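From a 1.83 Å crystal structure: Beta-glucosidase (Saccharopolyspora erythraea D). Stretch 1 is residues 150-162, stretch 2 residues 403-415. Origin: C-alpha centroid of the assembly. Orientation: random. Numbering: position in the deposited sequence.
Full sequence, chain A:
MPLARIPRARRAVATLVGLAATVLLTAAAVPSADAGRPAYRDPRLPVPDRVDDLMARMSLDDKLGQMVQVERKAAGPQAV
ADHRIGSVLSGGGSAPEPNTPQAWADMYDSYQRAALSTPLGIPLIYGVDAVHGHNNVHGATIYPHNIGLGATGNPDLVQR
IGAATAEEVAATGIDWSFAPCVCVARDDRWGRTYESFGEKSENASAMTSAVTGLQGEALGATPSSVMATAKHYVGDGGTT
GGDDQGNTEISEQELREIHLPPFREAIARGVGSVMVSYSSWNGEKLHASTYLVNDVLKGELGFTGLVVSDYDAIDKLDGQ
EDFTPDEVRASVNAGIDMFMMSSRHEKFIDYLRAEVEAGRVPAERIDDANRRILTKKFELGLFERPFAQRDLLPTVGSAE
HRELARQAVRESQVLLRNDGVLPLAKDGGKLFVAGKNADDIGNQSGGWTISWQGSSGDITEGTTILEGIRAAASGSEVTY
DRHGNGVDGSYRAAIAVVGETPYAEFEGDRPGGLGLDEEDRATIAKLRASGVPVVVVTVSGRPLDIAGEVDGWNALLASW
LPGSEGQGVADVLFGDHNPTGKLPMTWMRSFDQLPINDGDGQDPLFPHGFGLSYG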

# COMPACT_ATOMS: atom_id res chain seq x y z
N GLY A 150 8.90 -1.50 -7.40
CA GLY A 150 10.27 -1.02 -7.27
C GLY A 150 11.22 -1.78 -8.17
O GLY A 150 12.13 -1.21 -8.76
N ALA A 151 10.99 -3.09 -8.31
CA ALA A 151 11.80 -3.92 -9.20
C ALA A 151 11.69 -3.49 -10.65
O ALA A 151 12.63 -3.72 -11.42
CB ALA A 151 11.40 -5.39 -9.04
N THR A 152 10.59 -2.84 -11.05
CA THR A 152 10.49 -2.40 -12.44
C THR A 152 11.49 -1.31 -12.77
O THR A 152 11.83 -1.14 -13.95
CB THR A 152 9.09 -1.85 -12.76
OG1 THR A 152 8.93 -0.59 -12.10
CG2 THR A 152 8.01 -2.82 -12.33
N GLY A 153 11.94 -0.56 -11.76
CA GLY A 153 12.76 0.63 -11.99
C GLY A 153 12.12 1.66 -12.90
O GLY A 153 12.84 2.42 -13.56
N ASN A 154 10.79 1.71 -12.95
CA ASN A 154 10.05 2.51 -13.93
C ASN A 154 9.09 3.46 -13.21
O ASN A 154 7.92 3.12 -12.99
CB ASN A 154 9.30 1.58 -14.88
CG ASN A 154 8.65 2.31 -16.02
OD1 ASN A 154 8.53 3.54 -16.01
ND2 ASN A 154 8.21 1.56 -17.04
N PRO A 155 9.55 4.66 -12.84
CA PRO A 155 8.65 5.60 -12.14
C PRO A 155 7.48 6.07 -12.97
O PRO A 155 6.41 6.37 -12.42
CB PRO A 155 9.57 6.78 -11.78
CG PRO A 155 10.97 6.25 -11.93
CD PRO A 155 10.92 5.17 -12.96
N ASP A 156 7.65 6.19 -14.28
CA ASP A 156 6.54 6.62 -15.12
C ASP A 156 5.40 5.61 -15.07
O ASP A 156 4.22 5.98 -15.00
CB ASP A 156 7.02 6.84 -16.54
CG ASP A 156 6.01 7.59 -17.37
OD1 ASP A 156 5.84 8.81 -17.12
OD2 ASP A 156 5.40 6.98 -18.26
N LEU A 157 5.74 4.32 -15.08
CA LEU A 157 4.74 3.27 -14.95
C LEU A 157 4.00 3.36 -13.62
O LEU A 157 2.78 3.17 -13.56
CB LEU A 157 5.41 1.90 -15.08
CG LEU A 157 4.53 0.67 -14.86
CD1 LEU A 157 3.59 0.51 -16.04
CD2 LEU A 157 5.42 -0.57 -14.67
N VAL A 158 4.74 3.61 -12.53
CA VAL A 158 4.11 3.72 -11.22
C VAL A 158 3.17 4.92 -11.19
O VAL A 158 2.07 4.86 -10.61
CB VAL A 158 5.19 3.78 -10.13
CG1 VAL A 158 4.64 4.32 -8.80
CG2 VAL A 158 5.82 2.39 -9.96
N GLN A 159 3.56 6.01 -11.84
CA GLN A 159 2.69 7.17 -11.95
C GLN A 159 1.40 6.83 -12.71
O GLN A 159 0.30 7.18 -12.27
CB GLN A 159 3.44 8.32 -12.62
CG GLN A 159 2.60 9.56 -12.90
CD GLN A 159 3.44 10.73 -13.40
OE1 GLN A 159 4.61 10.85 -13.06
NE2 GLN A 159 2.84 11.58 -14.23
N ARG A 160 1.51 6.10 -13.83
CA ARG A 160 0.31 5.72 -14.57
C ARG A 160 -0.60 4.85 -13.72
O ARG A 160 -1.83 4.94 -13.81
CB ARG A 160 0.67 4.99 -15.87
CG ARG A 160 1.04 5.91 -17.01
CD ARG A 160 2.31 5.43 -17.70
NE ARG A 160 2.06 4.26 -18.53
CZ ARG A 160 3.00 3.42 -18.96
NH1 ARG A 160 4.28 3.62 -18.63
NH2 ARG A 160 2.66 2.39 -19.72
N ILE A 161 -0.02 3.97 -12.90
CA ILE A 161 -0.81 3.13 -12.00
C ILE A 161 -1.51 3.99 -10.95
O ILE A 161 -2.68 3.76 -10.61
CB ILE A 161 0.09 2.06 -11.36
CG1 ILE A 161 0.58 1.06 -12.42
CG2 ILE A 161 -0.64 1.36 -10.23
CD1 ILE A 161 1.78 0.22 -11.97
N GLY A 162 -0.80 5.00 -10.42
CA GLY A 162 -1.45 5.95 -9.53
C GLY A 162 -2.66 6.61 -10.16
O GLY A 162 -3.72 6.73 -9.53
N GLU A 403 -4.54 -3.96 -18.69
CA GLU A 403 -3.37 -3.97 -19.56
C GLU A 403 -2.19 -3.25 -18.91
O GLU A 403 -1.04 -3.69 -19.01
CB GLU A 403 -3.71 -3.34 -20.91
CG GLU A 403 -2.57 -3.30 -21.92
CD GLU A 403 -1.92 -4.66 -22.14
OE1 GLU A 403 -2.61 -5.70 -22.07
OE2 GLU A 403 -0.69 -4.73 -22.37
N LEU A 404 -2.47 -2.11 -18.26
CA LEU A 404 -1.44 -1.41 -17.51
C LEU A 404 -0.89 -2.28 -16.39
O LEU A 404 0.32 -2.32 -16.16
CB LEU A 404 -2.01 -0.11 -16.94
CG LEU A 404 -1.15 0.75 -16.02
CD1 LEU A 404 0.06 1.24 -16.78
CD2 LEU A 404 -1.96 1.93 -15.49
N ALA A 405 -1.78 -2.99 -15.69
CA ALA A 405 -1.34 -3.85 -14.60
C ALA A 405 -0.48 -4.99 -15.13
O ALA A 405 0.56 -5.31 -14.55
CB ALA A 405 -2.55 -4.40 -13.86
N ARG A 406 -0.91 -5.61 -16.24
CA ARG A 406 -0.13 -6.66 -16.87
C ARG A 406 1.26 -6.17 -17.25
O ARG A 406 2.25 -6.91 -17.13
CB ARG A 406 -0.88 -7.18 -18.10
CG ARG A 406 -0.25 -8.38 -18.78
CD ARG A 406 -1.08 -8.82 -19.98
NE ARG A 406 -0.43 -9.91 -20.70
CZ ARG A 406 -0.88 -10.43 -21.83
NH1 ARG A 406 -1.98 -9.96 -22.38
NH2 ARG A 406 -0.22 -11.42 -22.43
N GLN A 407 1.36 -4.94 -17.73
CA GLN A 407 2.67 -4.40 -18.06
C GLN A 407 3.53 -4.26 -16.81
O GLN A 407 4.74 -4.52 -16.84
CB GLN A 407 2.53 -3.07 -18.81
CG GLN A 407 3.86 -2.44 -19.25
CD GLN A 407 4.61 -3.29 -20.28
OE1 GLN A 407 4.01 -4.07 -21.02
NE2 GLN A 407 5.93 -3.13 -20.32
N ALA A 408 2.90 -3.90 -15.68
CA ALA A 408 3.65 -3.81 -14.42
C ALA A 408 4.07 -5.19 -13.94
O ALA A 408 5.18 -5.37 -13.42
CB ALA A 408 2.81 -3.10 -13.36
N VAL A 409 3.19 -6.20 -14.09
CA VAL A 409 3.58 -7.57 -13.78
C VAL A 409 4.83 -7.95 -14.56
O VAL A 409 5.83 -8.41 -13.98
CB VAL A 409 2.43 -8.55 -14.06
CG1 VAL A 409 2.91 -10.00 -13.87
CG2 VAL A 409 1.23 -8.23 -13.16
N ARG A 410 4.80 -7.75 -15.88
CA ARG A 410 5.94 -8.07 -16.75
C ARG A 410 7.22 -7.44 -16.22
O ARG A 410 8.23 -8.12 -16.01
CB ARG A 410 5.69 -7.57 -18.17
CG ARG A 410 4.74 -8.35 -19.00
CD ARG A 410 4.40 -7.57 -20.26
NE ARG A 410 3.18 -8.07 -20.87
CZ ARG A 410 2.27 -7.29 -21.45
NH1 ARG A 410 2.45 -5.98 -21.50
NH2 ARG A 410 1.18 -7.83 -21.97
N GLU A 411 7.19 -6.12 -16.05
CA GLU A 411 8.41 -5.40 -15.72
C GLU A 411 8.89 -5.68 -14.30
O GLU A 411 10.06 -5.45 -14.00
CB GLU A 411 8.19 -3.90 -15.93
CG GLU A 411 7.93 -3.54 -17.40
CD GLU A 411 7.83 -2.04 -17.65
OE1 GLU A 411 8.53 -1.26 -16.96
OE2 GLU A 411 7.05 -1.63 -18.54
N SER A 412 8.01 -6.18 -13.42
CA SER A 412 8.40 -6.44 -12.04
C SER A 412 9.15 -7.76 -11.89
O SER A 412 9.82 -7.96 -10.87
CB SER A 412 7.17 -6.44 -11.13
OG SER A 412 6.34 -7.56 -11.36
N GLN A 413 9.05 -8.66 -12.88
CA GLN A 413 9.71 -9.96 -12.80
C GLN A 413 11.22 -9.80 -12.84
O GLN A 413 11.76 -9.07 -13.68
CB GLN A 413 9.25 -10.85 -13.96
CG GLN A 413 7.74 -10.97 -14.09
CD GLN A 413 7.10 -11.54 -12.84
OE1 GLN A 413 7.11 -12.75 -12.62
NE2 GLN A 413 6.55 -10.67 -11.99
N VAL A 414 11.91 -10.50 -11.95
CA VAL A 414 13.37 -10.43 -11.85
C VAL A 414 13.93 -11.82 -12.13
O VAL A 414 13.69 -12.75 -11.34
CB VAL A 414 13.84 -9.91 -10.49
CG1 VAL A 414 15.37 -9.89 -10.45
CG2 VAL A 414 13.27 -8.52 -10.22
N LEU A 415 14.65 -11.96 -13.23
CA LEU A 415 15.29 -13.23 -13.56
C LEU A 415 16.62 -13.34 -12.81
O LEU A 415 17.51 -12.51 -12.98
CB LEU A 415 15.49 -13.36 -15.07
CG LEU A 415 16.11 -14.68 -15.53
CD1 LEU A 415 15.14 -15.84 -15.28
CD2 LEU A 415 16.50 -14.61 -16.99
O HOH W 1 11.20 -1.99 -16.49

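Helix 155-162 and helix 403-412 lie side by side and run roughly antiparallel, their N-to-C directions 148° apart and their axes 10.4 Å apart at closest approach. The chains draw nearest at one end, where the CA atoms of Thr152 and Ser412 are 4.6 Å apart.

Leu404 has the largest covered area. Its branched, flexible side chain points toward the first helix and fills the space beside Leu157, Arg160 and Ile161. CD1 of Leu404 meets CD1 of Leu157 at 3.7 Å, and its CG lies 4.0 Å from CG1 of Ile161. Even the aliphatic base of Arg160 joins in, its CB 3.9 Å from CD1 of Leu404, while the charged end of Arg160 forms a salt bridge with Asp156 one turn back. Leu157 answers as a knob, seated among Leu404, Gln407, Ala408 and Glu411. Ala408 suits this seam because its methyl is small: CD1 of Ile161 comes within 3.7 Å of its CB, and CD2 of Leu157 within 3.7 Å of its CA.

Glu411 supplies the polar counterpart. Its OE1 accepts a straight hydrogen bond from ND2 of Asn154 (2.8 Å), while its OE2 accepts one from NE2 of Gln407 at 2.6 Å, a turn earlier in its own helix. Asn154 is well chosen, since an amide both donates and accepts: as ND2 reaches across, OD1 caps the first helix by accepting from N of Leu157 at 3.0 Å. A water donates to both OE1 of Glu411 and O of Thr152, each at 2.8 Å, adding a second link.

Thr152 packs its methyl CG2 3.8 Å from CB of Glu411, and its CA makes a CA-H...O contact with O of Glu411 at 3.5 Å. Gly153 then turns the chain with positive phi, a conformation that favours glycine.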